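Local atomic coordinates of restriction endonuclease UbaLAI (Unidentified, PDB entry 5O63), a protein that cleaves DNA as a monomeric Type IIE restriction enzyme, the modelled N-terminal B3 domain binding cognate DNA. Residues 98-112 with 124-136. Numbering follows the deposited sequence.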
ATOM      1  N   LEU A  98      -1.276  11.852   5.260  1.00 22.18           N
ATOM      2  CA  LEU A  98      -0.711  12.523   4.081  1.00 22.12           C
ATOM      3  C   LEU A  98      -1.670  12.307   2.913  1.00 20.93           C
ATOM      4  O   LEU A  98      -1.828  13.180   2.059  1.00 22.27           O
ATOM      5  CB  LEU A  98       0.688  11.985   3.722  1.00 23.41           C
ATOM      6  CG  LEU A  98       1.317  12.657   2.480  1.00 26.75           C
ATOM      7  CD1 LEU A  98       1.276  14.204   2.544  1.00 34.59           C
ATOM      8  CD2 LEU A  98       2.755  12.194   2.319  1.00 28.64           C
ATOM      9  N   LEU A  99      -2.350  11.167   2.878  1.00 18.74           N
ATOM     10  CA  LEU A  99      -3.148  10.878   1.648  1.00 18.73           C
ATOM     11  C   LEU A  99      -4.382  11.782   1.552  1.00 20.76           C
ATOM     12  O   LEU A  99      -4.999  11.890   0.489  1.00 21.39           O
ATOM     13  CB  LEU A  99      -3.631   9.442   1.606  1.00 17.20           C
ATOM     14  CG  LEU A  99      -2.565   8.367   1.452  1.00 18.74           C
ATOM     15  CD1 LEU A  99      -3.283   7.023   1.423  1.00 21.15           C
ATOM     16  CD2 LEU A  99      -1.722   8.630   0.225  1.00 19.97           C
ATOM     17  N   ASN A 100      -4.746  12.442   2.652  1.00 17.41           N
ATOM     18  CA  ASN A 100      -5.975  13.210   2.563  1.00 17.39           C
ATOM     19  C   ASN A 100      -5.834  14.517   1.744  1.00 25.26           C
ATOM     20  O   ASN A 100      -6.846  15.059   1.245  1.00 30.81           O
ATOM     21  CB  ASN A 100      -6.456  13.500   3.994  1.00 17.60           C
ATOM     22  CG  ASN A 100      -6.982  12.268   4.644  1.00 15.90           C
ATOM     23  OD1 ASN A 100      -7.544  11.368   3.983  1.00 18.84           O
ATOM     24  ND2 ASN A 100      -6.770  12.166   5.982  1.00 19.32           N
ATOM     25  N   GLU A 101      -4.613  15.015   1.600  0.57 22.25           N
ATOM     26  CA  GLU A 101      -4.395  16.277   0.921  0.57 23.87           C
ATOM     27  C   GLU A 101      -4.577  16.089  -0.578  0.57 24.37           C
ATOM     28  O   GLU A 101      -3.836  15.344  -1.170  0.57 24.13           O
ATOM     29  CB  GLU A 101      -3.000  16.816   1.247  0.57 29.11           C
ATOM     30  CG  GLU A 101      -2.935  17.497   2.633  0.57 33.35           C
ATOM     31  CD  GLU A 101      -3.532  18.897   2.694  0.57 36.51           C
ATOM     32  OE1 GLU A 101      -3.709  19.530   1.633  0.57 37.81           O
ATOM     33  OE2 GLU A 101      -3.807  19.385   3.826  0.57 37.18           O
ATOM     34  N   ARG A 102      -5.547  16.776  -1.174  1.00 26.02           N
ATOM     35  CA  ARG A 102      -5.946  16.506  -2.571  1.00 25.25           C
ATOM     36  C   ARG A 102      -5.303  17.400  -3.656  1.00 26.44           C
ATOM     37  O   ARG A 102      -5.523  17.141  -4.840  1.00 27.29           O
ATOM     38  CB  ARG A 102      -7.483  16.647  -2.701  1.00 30.67           C
ATOM     39  CG  ARG A 102      -8.287  15.591  -1.948  1.00 31.64           C
ATOM     40  CD  ARG A 102      -7.855  14.157  -2.395  1.00 39.92           C
ATOM     41  NE  ARG A 102      -8.923  13.140  -2.330  1.00 35.41           N
ATOM     42  CZ  ARG A 102      -9.665  12.825  -1.243  1.00 29.93           C
ATOM     43  NH1 ARG A 102      -9.499  13.467  -0.016  1.00 29.04           N
ATOM     44  NH2 ARG A 102     -10.616  11.890  -1.387  1.00 20.50           N
ATOM     45  N   ASN A 103      -4.540  18.418  -3.282  1.00 25.88           N
ATOM     46  CA  ASN A 103      -4.049  19.393  -4.276  1.00 27.32           C
ATOM     47  C   ASN A 103      -2.641  19.146  -4.833  1.00 25.61           C
ATOM     48  O   ASN A 103      -2.002  20.059  -5.397  1.00 26.68           O
ATOM     49  CB  ASN A 103      -4.089  20.779  -3.634  1.00 35.57           C
ATOM     50  CG  ASN A 103      -5.494  21.271  -3.425  1.00 44.38           C
ATOM     51  OD1 ASN A 103      -6.324  21.207  -4.334  1.00 45.65           O
ATOM     52  ND2 ASN A 103      -5.782  21.730  -2.216  1.00 46.62           N
ATOM     53  N   TYR A 104      -2.124  17.935  -4.618  1.00 23.80           N
ATOM     54  CA  TYR A 104      -0.720  17.646  -4.922  1.00 23.88           C
ATOM     55  C   TYR A 104      -0.631  16.373  -5.687  1.00 22.01           C
ATOM     56  O   TYR A 104       0.317  15.573  -5.506  1.00 22.77           O
ATOM     57  CB  TYR A 104       0.116  17.561  -3.628  1.00 28.04           C
ATOM     58  CG  TYR A 104       0.015  18.868  -2.916  1.00 30.51           C
ATOM     59  CD1 TYR A 104      -0.876  19.031  -1.870  1.00 34.04           C
ATOM     60  CD2 TYR A 104       0.735  19.977  -3.348  1.00 31.29           C
ATOM     61  CE1 TYR A 104      -1.023  20.286  -1.233  1.00 35.39           C
ATOM     62  CE2 TYR A 104       0.612  21.209  -2.724  1.00 35.53           C
ATOM     63  CZ  TYR A 104      -0.274  21.358  -1.668  1.00 38.35           C
ATOM     64  OH  TYR A 104      -0.408  22.581  -1.052  1.00 43.68           O
ATOM     65  N   ASP A 105      -1.614  16.129  -6.550  1.00 23.26           N
ATOM     66  CA  ASP A 105      -1.601  14.860  -7.315  1.00 20.88           C
ATOM     67  C   ASP A 105      -0.496  14.867  -8.381  1.00 21.27           C
ATOM     68  O   ASP A 105      -0.121  15.955  -8.863  1.00 24.74           O
ATOM     69  CB  ASP A 105      -2.951  14.634  -7.984  1.00 20.74           C
ATOM     70  CG  ASP A 105      -4.030  14.097  -7.028  1.00 25.82           C
ATOM     71  OD1 ASP A 105      -5.169  13.888  -7.497  1.00 24.29           O
ATOM     72  OD2 ASP A 105      -3.708  13.801  -5.830  1.00 22.06           O
ATOM     73  N   PRO A 106      -0.003  13.689  -8.795  1.00 20.19           N
ATOM     74  CA  PRO A 106      -0.479  12.361  -8.384  1.00 18.36           C
ATOM     75  C   PRO A 106       0.059  11.944  -7.000  1.00 18.00           C
ATOM     76  O   PRO A 106       1.072  12.451  -6.485  1.00 20.73           O
ATOM     77  CB  PRO A 106       0.099  11.420  -9.450  1.00 19.87           C
ATOM     78  CG  PRO A 106       1.375  12.175  -9.923  1.00 23.35           C
ATOM     79  CD  PRO A 106       0.897  13.611  -9.984  1.00 22.87           C
ATOM     80  N   ARG A 107      -0.676  11.003  -6.429  1.00 18.16           N
ATOM     81  CA  ARG A 107      -0.351  10.377  -5.118  1.00 18.16           C
ATOM     82  C   ARG A 107      -0.072   8.910  -5.335  1.00 18.54           C
ATOM     83  O   ARG A 107      -0.620   8.311  -6.258  1.00 18.88           O
ATOM     84  CB  ARG A 107      -1.526  10.529  -4.158  1.00 16.99           C
ATOM     85  CG  ARG A 107      -1.750  11.954  -3.681  1.00 17.53           C
ATOM     86  CD  ARG A 107      -3.088  12.100  -2.888  1.00 18.30           C
ATOM     87  NE  ARG A 107      -4.261  11.800  -3.763  1.00 17.65           N
ATOM     88  CZ  ARG A 107      -5.401  11.261  -3.347  1.00 18.65           C
ATOM     89  NH1 ARG A 107      -5.636  11.035  -2.010  1.00 17.44           N
ATOM     90  NH2 ARG A 107      -6.383  10.998  -4.215  1.00 19.66           N
ATOM     91  N   LEU A 108       0.781   8.329  -4.484  1.00 16.11           N
ATOM     92  CA  LEU A 108       1.163   6.930  -4.608  1.00 17.54           C
ATOM     93  C   LEU A 108       1.005   6.257  -3.228  1.00 18.35           C
ATOM     94  O   LEU A 108       1.338   6.869  -2.230  1.00 20.28           O
ATOM     95  CB  LEU A 108       2.644   6.819  -5.095  1.00 23.01           C
ATOM     96  CG  LEU A 108       3.173   5.430  -5.377  1.00 24.82           C
ATOM     97  CD1 LEU A 108       2.534   4.841  -6.660  1.00 25.18           C
ATOM     98  CD2 LEU A 108       4.753   5.435  -5.523  1.00 26.10           C
ATOM     99  N   THR A 109       0.529   5.023  -3.213  1.00 16.07           N
ATOM    100  CA  THR A 109       0.708   4.167  -2.042  1.00 16.26           C
ATOM    101  C   THR A 109       1.531   2.965  -2.404  1.00 21.05           C
ATOM    102  O   THR A 109       1.324   2.373  -3.471  1.00 20.32           O
ATOM    103  CB  THR A 109      -0.640   3.729  -1.463  1.00 17.95           C
ATOM    104  OG1 THR A 109      -1.422   3.003  -2.446  1.00 21.15           O
ATOM    105  CG2 THR A 109      -1.392   4.918  -0.946  1.00 20.18           C
ATOM    106  N   ILE A 110       2.471   2.591  -1.521  1.00 16.97           N
ATOM    107  CA  ILE A 110       3.229   1.364  -1.685  1.00 17.11           C
ATOM    108  C   ILE A 110       2.957   0.468  -0.484  1.00 18.32           C
ATOM    109  O   ILE A 110       3.099   0.901   0.645  1.00 20.64           O
ATOM    110  CB  ILE A 110       4.723   1.603  -1.807  1.00 19.32           C
ATOM    111  CG1 ILE A 110       5.036   2.526  -2.988  1.00 21.55           C
ATOM    112  CG2 ILE A 110       5.474   0.194  -1.861  1.00 21.34           C
ATOM    113  CD1 ILE A 110       6.474   2.893  -3.024  1.00 26.33           C
ATOM    114  N   PHE A 111       2.566  -0.780  -0.742  1.00 17.16           N
ATOM    115  CA  PHE A 111       2.446  -1.775   0.308  1.00 19.86           C
ATOM    116  C   PHE A 111       3.484  -2.843  -0.006  1.00 21.03           C
ATOM    117  O   PHE A 111       3.630  -3.263  -1.139  1.00 21.65           O
ATOM    118  CB  PHE A 111       1.067  -2.423   0.342  1.00 19.85           C
ATOM    119  CG  PHE A 111      -0.081  -1.484   0.644  1.00 19.67           C
ATOM    120  CD1 PHE A 111      -0.608  -1.474   1.922  1.00 23.46           C
ATOM    121  CD2 PHE A 111      -0.678  -0.710  -0.380  1.00 20.80           C
ATOM    122  CE1 PHE A 111      -1.701  -0.627   2.220  1.00 21.05           C
ATOM    123  CE2 PHE A 111      -1.762   0.138  -0.062  1.00 25.03           C
ATOM    124  CZ  PHE A 111      -2.235   0.144   1.225  1.00 24.66           C
ATOM    125  N   LEU A 112       4.185  -3.307   1.013  0.56 20.08           N
ATOM    126  CA  LEU A 112       5.176  -4.361   0.827  0.56 20.63           C
ATOM    127  C   LEU A 112       4.831  -5.463   1.813  0.56 25.21           C
ATOM    128  O   LEU A 112       4.568  -5.161   2.982  0.56 24.65           O
ATOM    129  CB  LEU A 112       6.580  -3.833   1.118  0.56 22.00           C
ATOM    130  CG  LEU A 112       7.780  -4.703   0.780  0.56 23.53           C
ATOM    131  CD1 LEU A 112       8.005  -4.631  -0.709  0.56 26.18           C
ATOM    132  CD2 LEU A 112       9.049  -4.259   1.609  0.56 25.11           C
ATOM    133  N   TYR A 124       4.117  -3.542   5.231  1.00 23.95           N
ATOM    134  CA  TYR A 124       4.744  -2.210   5.280  1.00 21.19           C
ATOM    135  C   TYR A 124       3.952  -1.281   4.404  1.00 22.54           C
ATOM    136  O   TYR A 124       3.485  -1.715   3.374  1.00 22.80           O
ATOM    137  CB  TYR A 124       6.158  -2.244   4.746  1.00 21.60           C
ATOM    138  CG  TYR A 124       7.032  -3.105   5.575  1.00 23.86           C
ATOM    139  CD1 TYR A 124       7.956  -2.529   6.470  1.00 23.26           C
ATOM    140  CD2 TYR A 124       6.946  -4.517   5.499  1.00 22.96           C
ATOM    141  CE1 TYR A 124       8.792  -3.315   7.284  1.00 23.13           C
ATOM    142  CE2 TYR A 124       7.789  -5.314   6.315  1.00 23.67           C
ATOM    143  CZ  TYR A 124       8.699  -4.689   7.211  1.00 25.29           C
ATOM    144  OH  TYR A 124       9.561  -5.410   8.051  1.00 30.27           O
ATOM    145  N   PHE A 125       3.860  -0.017   4.815  1.00 20.43           N
ATOM    146  CA  PHE A 125       3.149   0.968   3.996  1.00 20.09           C
ATOM    147  C   PHE A 125       3.937   2.221   3.853  1.00 22.16           C
ATOM    148  O   PHE A 125       4.459   2.757   4.827  1.00 23.05           O
ATOM    149  CB  PHE A 125       1.808   1.262   4.683  1.00 25.11           C
ATOM    150  CG  PHE A 125       1.060   2.403   4.103  1.00 26.12           C
ATOM    151  CD1 PHE A 125       1.184   3.678   4.643  1.00 28.90           C
ATOM    152  CD2 PHE A 125       0.216   2.190   3.026  1.00 26.95           C
ATOM    153  CE1 PHE A 125       0.454   4.777   4.103  1.00 31.57           C
ATOM    154  CE2 PHE A 125      -0.531   3.272   2.458  1.00 27.27           C
ATOM    155  CZ  PHE A 125      -0.404   4.563   3.000  1.00 28.92           C
ATOM    156  N   ASP A 126       3.960   2.782   2.635  1.00 19.45           N
ATOM    157  CA  ASP A 126       4.620   4.044   2.342  1.00 17.38           C
ATOM    158  C   ASP A 126       3.698   4.821   1.395  1.00 18.39           C
ATOM    159  O   ASP A 126       2.875   4.230   0.729  1.00 18.76           O
ATOM    160  CB  ASP A 126       5.969   3.784   1.693  1.00 21.76           C
ATOM    161  CG  ASP A 126       6.903   4.998   1.665  1.00 23.24           C
ATOM    162  OD1 ASP A 126       6.598   6.065   2.213  1.00 23.43           O
ATOM    163  OD2 ASP A 126       8.042   4.830   1.170  1.00 23.40           O
ATOM    164  N   CYS A 127       3.808   6.140   1.416  1.00 18.41           N
ATOM    165  CA  CYS A 127       2.991   6.925   0.487  1.00 23.99           C
ATOM    166  C   CYS A 127       3.585   8.269   0.249  1.00 25.19           C
ATOM    167  O   CYS A 127       4.468   8.732   0.976  1.00 23.43           O
ATOM    168  CB  CYS A 127       1.588   7.054   0.983  1.00 22.59           C
ATOM    169  SG  CYS A 127       1.474   8.122   2.426  1.00 26.81           S
ATOM    170  N   ALA A 128       3.113   8.906  -0.814  1.00 19.13           N
ATOM    171  CA  ALA A 128       3.738  10.091  -1.311  1.00 19.78           C
ATOM    172  C   ALA A 128       2.796  10.885  -2.192  1.00 17.83           C
ATOM    173  O   ALA A 128       1.830  10.365  -2.708  1.00 20.59           O
ATOM    174  CB  ALA A 128       5.009   9.719  -2.115  1.00 22.41           C
ATOM    175  N   ASN A 129       3.113  12.175  -2.314  1.00 20.12           N
ATOM    176  CA  ASN A 129       2.437  12.995  -3.302  1.00 20.48           C
ATOM    177  C   ASN A 129       3.453  13.848  -4.070  1.00 20.53           C
ATOM    178  O   ASN A 129       4.661  13.680  -3.920  1.00 22.74           O
ATOM    179  CB  ASN A 129       1.336  13.836  -2.648  1.00 21.22           C
ATOM    180  CG  ASN A 129       1.858  14.933  -1.715  1.00 21.41           C
ATOM    181  OD1 ASN A 129       2.934  15.510  -1.897  1.00 24.96           O
ATOM    182  ND2 ASN A 129       1.009  15.271  -0.732  1.00 23.10           N
ATOM    183  N   SER A 130       2.922  14.725  -4.934  1.00 20.69           N
ATOM    184  CA  SER A 130       3.784  15.433  -5.860  1.00 22.54           C
ATOM    185  C   SER A 130       3.993  16.890  -5.497  1.00 24.88           C
ATOM    186  O   SER A 130       4.363  17.707  -6.357  1.00 25.99           O
ATOM    187  CB  SER A 130       3.198  15.329  -7.268  1.00 24.96           C
ATOM    188  OG  SER A 130       3.124  13.970  -7.657  1.00 23.13           O
ATOM    189  N   GLY A 131       3.736  17.239  -4.236  1.00 23.98           N
ATOM    190  CA  GLY A 131       4.060  18.562  -3.741  1.00 26.35           C
ATOM    191  C   GLY A 131       5.550  18.822  -3.550  1.00 29.07           C
ATOM    192  O   GLY A 131       6.396  17.935  -3.750  1.00 28.83           O
ATOM    193  N   SER A 132       5.882  20.049  -3.179  0.62 28.69           N
ATOM    194  CA  SER A 132       7.274  20.417  -2.955  0.62 30.03           C
ATOM    195  C   SER A 132       7.876  19.537  -1.857  0.62 32.14           C
ATOM    196  O   SER A 132       7.245  19.306  -0.819  0.62 32.64           O
ATOM    197  CB  SER A 132       7.397  21.901  -2.586  0.62 30.10           C
ATOM    198  OG  SER A 132       8.735  22.357  -2.746  0.62 29.41           O
ATOM    199  N   GLY A 133       9.060  19.007  -2.145  1.00 34.59           N
ATOM    200  CA  GLY A 133       9.734  18.055  -1.289  1.00 38.40           C
ATOM    201  C   GLY A 133       9.105  16.665  -1.363  1.00 38.45           C
ATOM    202  O   GLY A 133       9.495  15.784  -0.612  1.00 41.00           O
ATOM    203  N   GLY A 134       8.123  16.470  -2.248  1.00 34.17           N
ATOM    204  CA  GLY A 134       7.395  15.205  -2.285  1.00 29.75           C
ATOM    205  C   GLY A 134       8.197  14.070  -2.870  1.00 29.73           C
ATOM    206  O   GLY A 134       9.233  14.294  -3.511  1.00 31.43           O
ATOM    207  N   ARG A 135       7.725  12.847  -2.669  1.00 27.21           N
ATOM    208  CA  ARG A 135       8.489  11.679  -3.058  1.00 26.66           C
ATOM    209  C   ARG A 135       7.862  10.903  -4.209  1.00 26.35           C
ATOM    210  O   ARG A 135       8.357   9.832  -4.523  1.00 26.25           O
ATOM    211  CB  ARG A 135       8.668  10.775  -1.827  1.00 26.22           C
ATOM    212  CG  ARG A 135       9.655  11.428  -0.797  1.00 27.43           C
ATOM    213  CD  ARG A 135       9.613  10.727   0.558  1.00 26.84           C
ATOM    214  NE  ARG A 135      10.037   9.327   0.517  1.00 26.72           N
ATOM    215  CZ  ARG A 135       9.235   8.298   0.815  1.00 23.98           C
ATOM    216  NH1 ARG A 135       7.932   8.470   1.120  1.00 24.05           N
ATOM    217  NH2 ARG A 135       9.730   7.079   0.788  1.00 24.47           N
ATOM    218  N   PHE A 136       6.821  11.434  -4.850  1.00 23.96           N
ATOM    219  CA  PHE A 136       6.120  10.648  -5.854  1.00 22.45           C
ATOM    220  C   PHE A 136       7.061  10.198  -6.977  1.00 25.10           C
ATOM    221  O   PHE A 136       7.056   9.055  -7.345  1.00 23.85           O
ATOM    222  CB  PHE A 136       4.933  11.423  -6.493  1.00 23.03           C
ATOM    223  CG  PHE A 136       4.194  10.590  -7.497  1.00 22.26           C
ATOM    224  CD1 PHE A 136       3.082   9.846  -7.121  1.00 21.81           C
ATOM    225  CD2 PHE A 136       4.623  10.546  -8.830  1.00 20.12           C
ATOM    226  CE1 PHE A 136       2.411   9.024  -8.037  1.00 20.91           C
ATOM    227  CE2 PHE A 136       3.986   9.718  -9.744  1.00 20.64           C
ATOM    228  CZ  PHE A 136       2.915   8.974  -9.375  1.00 19.59           C
TER
HETATM  229  O   HOH W   1      -1.492  13.827  -0.582  1.00 24.62           O
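The antiparallel hairpin of strands 108-116 and 121-128, in the mixed sheet of the B3 domain, pairs Leu108 with Ala128, Ile110 with Asp126 and Leu112 with Tyr124 through two backbone hydrogen bonds each; the straightest is Ile110 N to Asp126 O (2.8 Å, 176°). On the face of Thr109, Phe111, Phe125 and Cys127, the Phe125 edge meets the Phe111 face in a tilted edge-to-face pair, ring planes 62° apart, Phe125 CD2 lying 3.5 Å from Phe111 CE1. Phe125 CG, trans to the backbone N (chi1 170°), carries this ring across to Phe111; Leu99 CD1 meets the edge of the Phe125 ring, near CZ, while Leu99 CD2 packs on Cys127 CB (3.7 Å). Beyond the strands the loops stay joined: Ser130 N hydrogen-bonds to Tyr104 O, and Ser130 OG donates to a lone pair of Pro106 O (2.8 Å). The ring of cis-Pro106 sits over Phe136, with CG 3.5 Å from the ring centroid, almost on its normal, in a CH-pi contact; Leu108 CB touches Phe136 CD1 (3.7 Å), and Phe140 meets the same ring. Replacing Phe136 by alanine would probably leave Pro106 CG without its aromatic face and open a gap beside Leu108. Asn129 ND2 donates to a water that also bridges Leu98 O and Glu101 O, while its OD1 closes an Asx turn onto Gly131 N. On the sheet face of Leu108 and Ile110, Arg135 grips both Asp126 oxygens end-on, NH2 to OD2 at 2.8 Å, and Tyr7 OH forms a hydrogen bond with Asp126 OD2, so the buried carboxylate is probably kept ionised.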